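Local coordinates for protein FACT complex subunit POB3 (Chaetomium thermophilum var. thermophilum, PDB 4KHB) that probably acts within the FACT complex as a histone chaperone that reorganises nucleosomes, this N-terminal PH-like part pairing with SPT16, at residues L142-P154 with Q177-T189. Sequence-based numbering, arbitrary orientation.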
ATOM      1  N   LEU H 142      12.626 -14.146 -10.226  1.00 19.86           N
ATOM      2  CA  LEU H 142      11.789 -15.255 -10.666  1.00 21.64           C
ATOM      3  C   LEU H 142      11.883 -16.323  -9.597  1.00 19.35           C
ATOM      4  O   LEU H 142      12.979 -16.769  -9.249  1.00 25.63           O
ATOM      5  CB  LEU H 142      12.273 -15.814 -12.008  1.00 21.40           C
ATOM      6  CG  LEU H 142      11.346 -16.795 -12.736  1.00 22.82           C
ATOM      7  CD1 LEU H 142      10.164 -16.092 -13.365  1.00 26.46           C
ATOM      8  CD2 LEU H 142      12.108 -17.611 -13.780  1.00 22.91           C
ATOM      9  N   ALA H 143      10.734 -16.744  -9.083  1.00 20.99           N
ATOM     10  CA  ALA H 143      10.699 -17.664  -7.956  1.00 23.99           C
ATOM     11  C   ALA H 143      10.214 -19.044  -8.365  1.00 24.85           C
ATOM     12  O   ALA H 143      10.183 -19.969  -7.549  1.00 35.17           O
ATOM     13  CB  ALA H 143       9.823 -17.100  -6.852  1.00 19.88           C
ATOM     14  N   GLY H 144       9.828 -19.172  -9.630  1.00 22.90           N
ATOM     15  CA  GLY H 144       9.346 -20.430 -10.170  1.00 20.26           C
ATOM     16  C   GLY H 144       8.498 -20.124 -11.385  1.00 36.97           C
ATOM     17  O   GLY H 144       8.686 -19.086 -12.024  1.00 39.58           O
ATOM     18  N   ARG H 145       7.577 -21.019 -11.725  1.00 39.77           N
ATOM     19  CA  ARG H 145       6.529 -20.659 -12.668  1.00 48.21           C
ATOM     20  C   ARG H 145       5.222 -20.532 -11.900  1.00 40.48           C
ATOM     21  O   ARG H 145       4.944 -21.332 -11.002  1.00 38.14           O
ATOM     22  CB  ARG H 145       6.369 -21.730 -13.747  1.00 53.14           C
ATOM     23  CG  ARG H 145       5.873 -23.087 -13.261  1.00 47.95           C
ATOM     24  CD  ARG H 145       5.649 -23.993 -14.447  1.00 58.92           C
ATOM     25  NE  ARG H 145       6.570 -25.120 -14.431  1.00 61.16           N
ATOM     26  CZ  ARG H 145       7.374 -25.429 -15.441  1.00 55.71           C
ATOM     27  NH1 ARG H 145       7.411 -24.659 -16.520  1.00 61.08           N
ATOM     28  NH2 ARG H 145       8.182 -26.474 -15.351  1.00 54.27           N
ATOM     29  N   ASN H 146       4.429 -19.514 -12.207  1.00 46.54           N
ATOM     30  CA  ASN H 146       4.821 -18.344 -12.979  1.00 40.83           C
ATOM     31  C   ASN H 146       4.872 -17.392 -11.790  1.00 36.72           C
ATOM     32  O   ASN H 146       3.889 -16.714 -11.494  1.00 35.32           O
ATOM     33  CB  ASN H 146       3.704 -17.987 -13.958  1.00 38.94           C
ATOM     34  CG  ASN H 146       3.536 -19.013 -15.063  1.00 40.01           C
ATOM     35  OD1 ASN H 146       4.093 -18.866 -16.150  1.00 41.96           O
ATOM     36  ND2 ASN H 146       2.828 -20.094 -14.763  1.00 32.03           N
ATOM     37  N   GLU H 147       6.013 -17.329 -11.111  1.00 30.82           N
ATOM     38  CA  GLU H 147       6.054 -16.513  -9.899  1.00 25.94           C
ATOM     39  C   GLU H 147       7.224 -15.537  -9.797  1.00 24.28           C
ATOM     40  O   GLU H 147       8.384 -15.897 -10.018  1.00 26.57           O
ATOM     41  CB  GLU H 147       6.054 -17.442  -8.681  1.00 29.00           C
ATOM     42  CG  GLU H 147       5.929 -16.741  -7.341  1.00 27.27           C
ATOM     43  CD  GLU H 147       5.782 -17.720  -6.195  1.00 35.60           C
ATOM     44  OE1 GLU H 147       6.499 -17.570  -5.186  1.00 38.39           O
ATOM     45  OE2 GLU H 147       4.932 -18.629  -6.296  1.00 46.00           O
ATOM     46  N   ILE H 148       6.889 -14.296  -9.448  1.00 23.11           N
ATOM     47  CA  ILE H 148       7.862 -13.222  -9.297  1.00 16.59           C
ATOM     48  C   ILE H 148       7.932 -12.781  -7.839  1.00 25.84           C
ATOM     49  O   ILE H 148       6.900 -12.551  -7.206  1.00 24.41           O
ATOM     50  CB  ILE H 148       7.482 -11.995 -10.159  1.00 19.69           C
ATOM     51  CG1 ILE H 148       6.918 -12.425 -11.518  1.00 24.72           C
ATOM     52  CG2 ILE H 148       8.672 -11.052 -10.312  1.00 21.90           C
ATOM     53  CD1 ILE H 148       7.917 -13.141 -12.412  1.00 27.32           C
ATOM     54  N   ALA H 149       9.145 -12.669  -7.303  1.00 20.28           N
ATOM     55  CA  ALA H 149       9.327 -12.201  -5.934  1.00 20.64           C
ATOM     56  C   ALA H 149       9.837 -10.767  -5.933  1.00 19.22           C
ATOM     57  O   ALA H 149      10.816 -10.452  -6.613  1.00 17.17           O
ATOM     58  CB  ALA H 149      10.291 -13.111  -5.184  1.00 17.64           C
ATOM     59  N   VAL H 150       9.174  -9.901  -5.171  1.00 13.74           N
ATOM     60  CA  VAL H 150       9.611  -8.517  -5.030  1.00 12.47           C
ATOM     61  C   VAL H 150      10.074  -8.313  -3.596  1.00 10.81           C
ATOM     62  O   VAL H 150       9.273  -8.376  -2.661  1.00 13.39           O
ATOM     63  CB  VAL H 150       8.482  -7.521  -5.362  1.00 12.57           C
ATOM     64  CG1 VAL H 150       8.972  -6.094  -5.205  1.00 11.56           C
ATOM     65  CG2 VAL H 150       7.973  -7.749  -6.771  1.00  7.80           C
ATOM     66  N   GLU H 151      11.370  -8.069  -3.428  1.00 17.36           N
ATOM     67  CA  GLU H 151      11.973  -8.021  -2.100  1.00 17.87           C
ATOM     68  C   GLU H 151      12.346  -6.614  -1.654  1.00 13.32           C
ATOM     69  O   GLU H 151      12.698  -5.757  -2.469  1.00 14.23           O
ATOM     70  CB  GLU H 151      13.199  -8.938  -2.026  1.00 16.77           C
ATOM     71  CG  GLU H 151      13.147 -10.128  -2.972  1.00 26.81           C
ATOM     72  CD  GLU H 151      14.235 -11.141  -2.683  1.00 39.56           C
ATOM     73  OE1 GLU H 151      14.384 -12.095  -3.474  1.00 48.84           O
ATOM     74  OE2 GLU H 151      14.935 -10.989  -1.661  1.00 47.10           O
ATOM     75  N   PHE H 152      12.264  -6.387  -0.347  1.00 11.72           N
ATOM     76  CA  PHE H 152      12.584  -5.092   0.229  1.00 15.64           C
ATOM     77  C   PHE H 152      13.722  -5.208   1.236  1.00 16.94           C
ATOM     78  O   PHE H 152      13.991  -6.291   1.760  1.00 19.55           O
ATOM     79  CB  PHE H 152      11.340  -4.500   0.890  1.00 11.93           C
ATOM     80  CG  PHE H 152      10.147  -4.448  -0.018  1.00 16.40           C
ATOM     81  CD1 PHE H 152       9.982  -3.392  -0.902  1.00 14.84           C
ATOM     82  CD2 PHE H 152       9.197  -5.460   0.003  1.00 14.67           C
ATOM     83  CE1 PHE H 152       8.886  -3.341  -1.746  1.00 15.60           C
ATOM     84  CE2 PHE H 152       8.101  -5.417  -0.839  1.00 15.43           C
ATOM     85  CZ  PHE H 152       7.943  -4.354  -1.714  1.00 12.89           C
ATOM     86  N   ALA H 153      14.387  -4.089   1.504  1.00 19.00           N
ATOM     87  CA  ALA H 153      15.461  -4.047   2.490  1.00 23.44           C
ATOM     88  C   ALA H 153      15.114  -3.057   3.587  1.00 24.51           C
ATOM     89  O   ALA H 153      15.642  -1.944   3.608  1.00 29.00           O
ATOM     90  CB  ALA H 153      16.772  -3.658   1.832  1.00 24.08           C
ATOM     91  N   PRO H 154      14.215  -3.455   4.499  1.00 25.35           N
ATOM     92  CA  PRO H 154      13.791  -2.541   5.561  1.00 24.87           C
ATOM     93  C   PRO H 154      14.905  -2.320   6.576  1.00 28.31           C
ATOM     94  O   PRO H 154      14.921  -1.297   7.262  1.00 35.52           O
ATOM     95  CB  PRO H 154      12.617  -3.282   6.204  1.00 23.31           C
ATOM     96  CG  PRO H 154      12.919  -4.725   5.966  1.00 22.21           C
ATOM     97  CD  PRO H 154      13.547  -4.766   4.601  1.00 22.75           C
ATOM     98  N   GLN H 177       7.108  -4.330   9.280  1.00 21.29           N
ATOM     99  CA  GLN H 177       7.909  -4.002   8.111  1.00 21.07           C
ATOM    100  C   GLN H 177       7.700  -5.000   6.983  1.00 19.97           C
ATOM    101  O   GLN H 177       7.827  -6.212   7.180  1.00 17.45           O
ATOM    102  CB  GLN H 177       9.392  -3.938   8.493  1.00 20.69           C
ATOM    103  CG  GLN H 177       9.698  -2.925   9.595  1.00 29.23           C
ATOM    104  CD  GLN H 177      11.168  -2.877   9.953  1.00 23.87           C
ATOM    105  OE1 GLN H 177      11.925  -3.797   9.642  1.00 22.25           O
ATOM    106  NE2 GLN H 177      11.582  -1.801  10.608  1.00 23.38           N
ATOM    107  N   LEU H 178       7.404  -4.483   5.796  1.00 15.28           N
ATOM    108  CA  LEU H 178       7.189  -5.333   4.633  1.00 16.12           C
ATOM    109  C   LEU H 178       8.524  -5.896   4.159  1.00 13.53           C
ATOM    110  O   LEU H 178       9.488  -5.151   3.956  1.00 10.94           O
ATOM    111  CB  LEU H 178       6.495  -4.556   3.510  1.00 13.95           C
ATOM    112  CG  LEU H 178       6.091  -5.366   2.277  1.00 13.95           C
ATOM    113  CD1 LEU H 178       5.146  -6.485   2.673  1.00 14.60           C
ATOM    114  CD2 LEU H 178       5.430  -4.467   1.241  1.00 13.28           C
ATOM    115  N   VAL H 179       8.571  -7.213   3.989  1.00 15.38           N
ATOM    116  CA  VAL H 179       9.809  -7.898   3.651  1.00 14.83           C
ATOM    117  C   VAL H 179       9.804  -8.374   2.202  1.00 13.18           C
ATOM    118  O   VAL H 179      10.797  -8.225   1.484  1.00 12.06           O
ATOM    119  CB  VAL H 179      10.038  -9.106   4.590  1.00 22.50           C
ATOM    120  CG1 VAL H 179      11.254  -9.894   4.162  1.00 17.45           C
ATOM    121  CG2 VAL H 179      10.197  -8.643   6.024  1.00 18.57           C
ATOM    122  N   GLU H 180       8.671  -8.920   1.770  1.00 12.86           N
ATOM    123  CA  GLU H 180       8.572  -9.544   0.454  1.00 16.68           C
ATOM    124  C   GLU H 180       7.124  -9.650  -0.024  1.00 18.70           C
ATOM    125  O   GLU H 180       6.214  -9.852   0.781  1.00 16.43           O
ATOM    126  CB  GLU H 180       9.207 -10.939   0.506  1.00 13.98           C
ATOM    127  CG  GLU H 180       9.263 -11.675  -0.819  1.00 18.77           C
ATOM    128  CD  GLU H 180       9.694 -13.119  -0.657  1.00 26.55           C
ATOM    129  OE1 GLU H 180       9.014 -13.862   0.081  1.00 31.40           O
ATOM    130  OE2 GLU H 180      10.716 -13.509  -1.261  1.00 34.85           O
ATOM    131  N   ILE H 181       6.912  -9.494  -1.331  1.00 14.47           N
ATOM    132  CA  ILE H 181       5.617  -9.790  -1.943  1.00 15.81           C
ATOM    133  C   ILE H 181       5.843 -10.701  -3.143  1.00 14.53           C
ATOM    134  O   ILE H 181       6.756 -10.476  -3.941  1.00 19.32           O
ATOM    135  CB  ILE H 181       4.885  -8.519  -2.419  1.00 13.94           C
ATOM    136  CG1 ILE H 181       4.843  -7.477  -1.300  1.00 23.19           C
ATOM    137  CG2 ILE H 181       3.467  -8.856  -2.874  1.00  8.70           C
ATOM    138  CD1 ILE H 181       4.024  -6.249  -1.630  1.00 23.93           C
ATOM    139  N   ARG H 182       5.009 -11.729  -3.267  1.00 11.47           N
ATOM    140  CA  ARG H 182       5.091 -12.652  -4.390  1.00 18.02           C
ATOM    141  C   ARG H 182       3.834 -12.595  -5.248  1.00 16.69           C
ATOM    142  O   ARG H 182       2.715 -12.624  -4.729  1.00 12.81           O
ATOM    143  CB  ARG H 182       5.338 -14.074  -3.878  1.00 22.96           C
ATOM    144  CG  ARG H 182       6.614 -14.205  -3.065  1.00 26.35           C
ATOM    145  CD  ARG H 182       6.932 -15.648  -2.730  1.00 32.80           C
ATOM    146  NE  ARG H 182       8.120 -15.760  -1.890  1.00 35.00           N
ATOM    147  CZ  ARG H 182       8.861 -16.858  -1.789  1.00 39.34           C
ATOM    148  NH1 ARG H 182       8.533 -17.945  -2.474  1.00 34.32           N
ATOM    149  NH2 ARG H 182       9.927 -16.871  -1.001  1.00 43.77           N
ATOM    150  N   PHE H 183       4.015 -12.527  -6.562  1.00 13.28           N
ATOM    151  CA  PHE H 183       2.880 -12.459  -7.470  1.00 12.99           C
ATOM    152  C   PHE H 183       2.871 -13.687  -8.365  1.00 17.53           C
ATOM    153  O   PHE H 183       3.929 -14.157  -8.795  1.00 20.29           O
ATOM    154  CB  PHE H 183       2.969 -11.202  -8.340  1.00 11.91           C
ATOM    155  CG  PHE H 183       2.864  -9.917  -7.568  1.00  9.62           C
ATOM    156  CD1 PHE H 183       1.624  -9.356  -7.299  1.00  7.73           C
ATOM    157  CD2 PHE H 183       4.005  -9.267  -7.120  1.00  9.67           C
ATOM    158  CE1 PHE H 183       1.521  -8.172  -6.591  1.00  8.36           C
ATOM    159  CE2 PHE H 183       3.912  -8.082  -6.411  1.00  9.85           C
ATOM    160  CZ  PHE H 183       2.667  -7.533  -6.145  1.00  8.28           C
ATOM    161  N   TYR H 184       1.681 -14.212  -8.640  1.00 13.13           N
ATOM    162  CA  TYR H 184       1.530 -15.220  -9.676  1.00 15.43           C
ATOM    163  C   TYR H 184       1.067 -14.526 -10.945  1.00 19.23           C
ATOM    164  O   TYR H 184      -0.057 -14.024 -11.013  1.00 15.65           O
ATOM    165  CB  TYR H 184       0.534 -16.302  -9.256  1.00 18.32           C
ATOM    166  CG  TYR H 184       0.196 -17.259 -10.371  1.00 22.72           C
ATOM    167  CD1 TYR H 184       1.103 -18.231 -10.770  1.00 35.65           C
ATOM    168  CD2 TYR H 184      -1.038 -17.212 -11.007  1.00 26.65           C
ATOM    169  CE1 TYR H 184       0.805 -19.109 -11.787  1.00 34.15           C
ATOM    170  CE2 TYR H 184      -1.348 -18.091 -12.023  1.00 31.32           C
ATOM    171  CZ  TYR H 184      -0.421 -19.038 -12.407  1.00 35.19           C
ATOM    172  OH  TYR H 184      -0.720 -19.918 -13.420  1.00 36.84           O
ATOM    173  N   ILE H 185       1.941 -14.504 -11.947  1.00 17.88           N
ATOM    174  CA  ILE H 185       1.663 -13.830 -13.208  1.00 20.10           C
ATOM    175  C   ILE H 185       1.873 -14.791 -14.370  1.00 22.17           C
ATOM    176  O   ILE H 185       3.012 -15.060 -14.756  1.00 30.58           O
ATOM    177  CB  ILE H 185       2.577 -12.598 -13.403  1.00 17.74           C
ATOM    178  CG1 ILE H 185       2.493 -11.657 -12.194  1.00 18.09           C
ATOM    179  CG2 ILE H 185       2.221 -11.858 -14.686  1.00 15.50           C
ATOM    180  CD1 ILE H 185       3.379 -10.426 -12.293  1.00 14.06           C
ATOM    181  N   PRO H 186       0.772 -15.296 -14.946  1.00 26.90           N
ATOM    182  CA  PRO H 186       0.881 -16.243 -16.066  1.00 28.47           C
ATOM    183  C   PRO H 186       1.515 -15.618 -17.307  1.00 39.65           C
ATOM    184  O   PRO H 186       1.476 -14.400 -17.477  1.00 36.77           O
ATOM    185  CB  PRO H 186      -0.575 -16.648 -16.354  1.00 31.15           C
ATOM    186  CG  PRO H 186      -1.445 -15.864 -15.436  1.00 26.79           C
ATOM    187  CD  PRO H 186      -0.617 -14.908 -14.642  1.00 26.55           C
ATOM    188  N   GLY H 187       2.062 -16.465 -18.174  1.00 50.14           N
ATOM    189  CA  GLY H 187       2.834 -16.041 -19.331  1.00 44.42           C
ATOM    190  C   GLY H 187       4.128 -15.238 -19.331  1.00 50.65           C
ATOM    191  O   GLY H 187       4.373 -14.436 -20.234  1.00 51.89           O
ATOM    192  N   THR H 188       4.949 -15.446 -18.304  1.00 62.54           N
ATOM    193  CA  THR H 188       6.357 -15.108 -18.514  1.00 70.81           C
ATOM    194  C   THR H 188       7.209 -16.362 -18.309  1.00 62.99           C
ATOM    195  O   THR H 188       8.438 -16.303 -18.372  1.00 61.64           O
ATOM    196  CB  THR H 188       6.857 -13.956 -17.614  1.00 71.45           C
ATOM    197  OG1 THR H 188       5.737 -13.251 -17.069  1.00 69.01           O
ATOM    198  CG2 THR H 188       7.703 -12.974 -18.426  1.00 56.38           C
ATOM    199  N   THR H 189       6.546 -17.490 -18.057  1.00 56.93           N
ATOM    200  CA  THR H 189       7.213 -18.793 -18.067  1.00 60.73           C
ATOM    201  C   THR H 189       6.756 -19.654 -19.242  1.00 56.11           C
ATOM    202  O   THR H 189       7.451 -19.760 -20.252  1.00 65.80           O
ATOM    203  CB  THR H 189       7.024 -19.589 -16.757  1.00 60.68           C
ATOM    204  OG1 THR H 189       7.729 -18.946 -15.687  1.00 52.60           O
ATOM    205  CG2 THR H 189       7.549 -21.008 -16.926  1.00 56.59           C
TER
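Strands 147-152 and 177-184 are antiparallel neighbours in a sheet of the PH-like SSRP1-family region, and I148-F183 and V150-I181 are the hydrogen-bonded pairs between them. Each pair exchanges two backbone bonds, the shortest from V150 N to I181 O (2.8 Å). One face carries I148, V150, I181 and F183. Here V150 CG2 meets the edge of the F183 ring at CE2 (4.1 Å). The F152 ring turns its CE2 corner to L178 CD2 (3.5 Å), while I181 CG1 lies at the ring edge; I132 of strand 127-133 touches both F152 and I181. The opposite face carries E147, E151, E180 and R182 along with A149 and Y184. R182 extends from CG to NE, its NE bonding OE1 of E180 on its own strand at 2.9 Å (162°) within the guanidinium plane but from above the carboxylate, and its NH1 reaches E147 OE1 in a weak salt bridge (3.4 Å). A leucine at R182 would probably leave E180 without its salt-bridge mate and E147 with R94 of the SPT16D chain alone. Because strand 177-184 also pairs with an SPT16D strand, one sheet spans both subunits, and the E147 carboxylate, shared between R182 and that R94, probably links the strand pairing to the heterodimer interface.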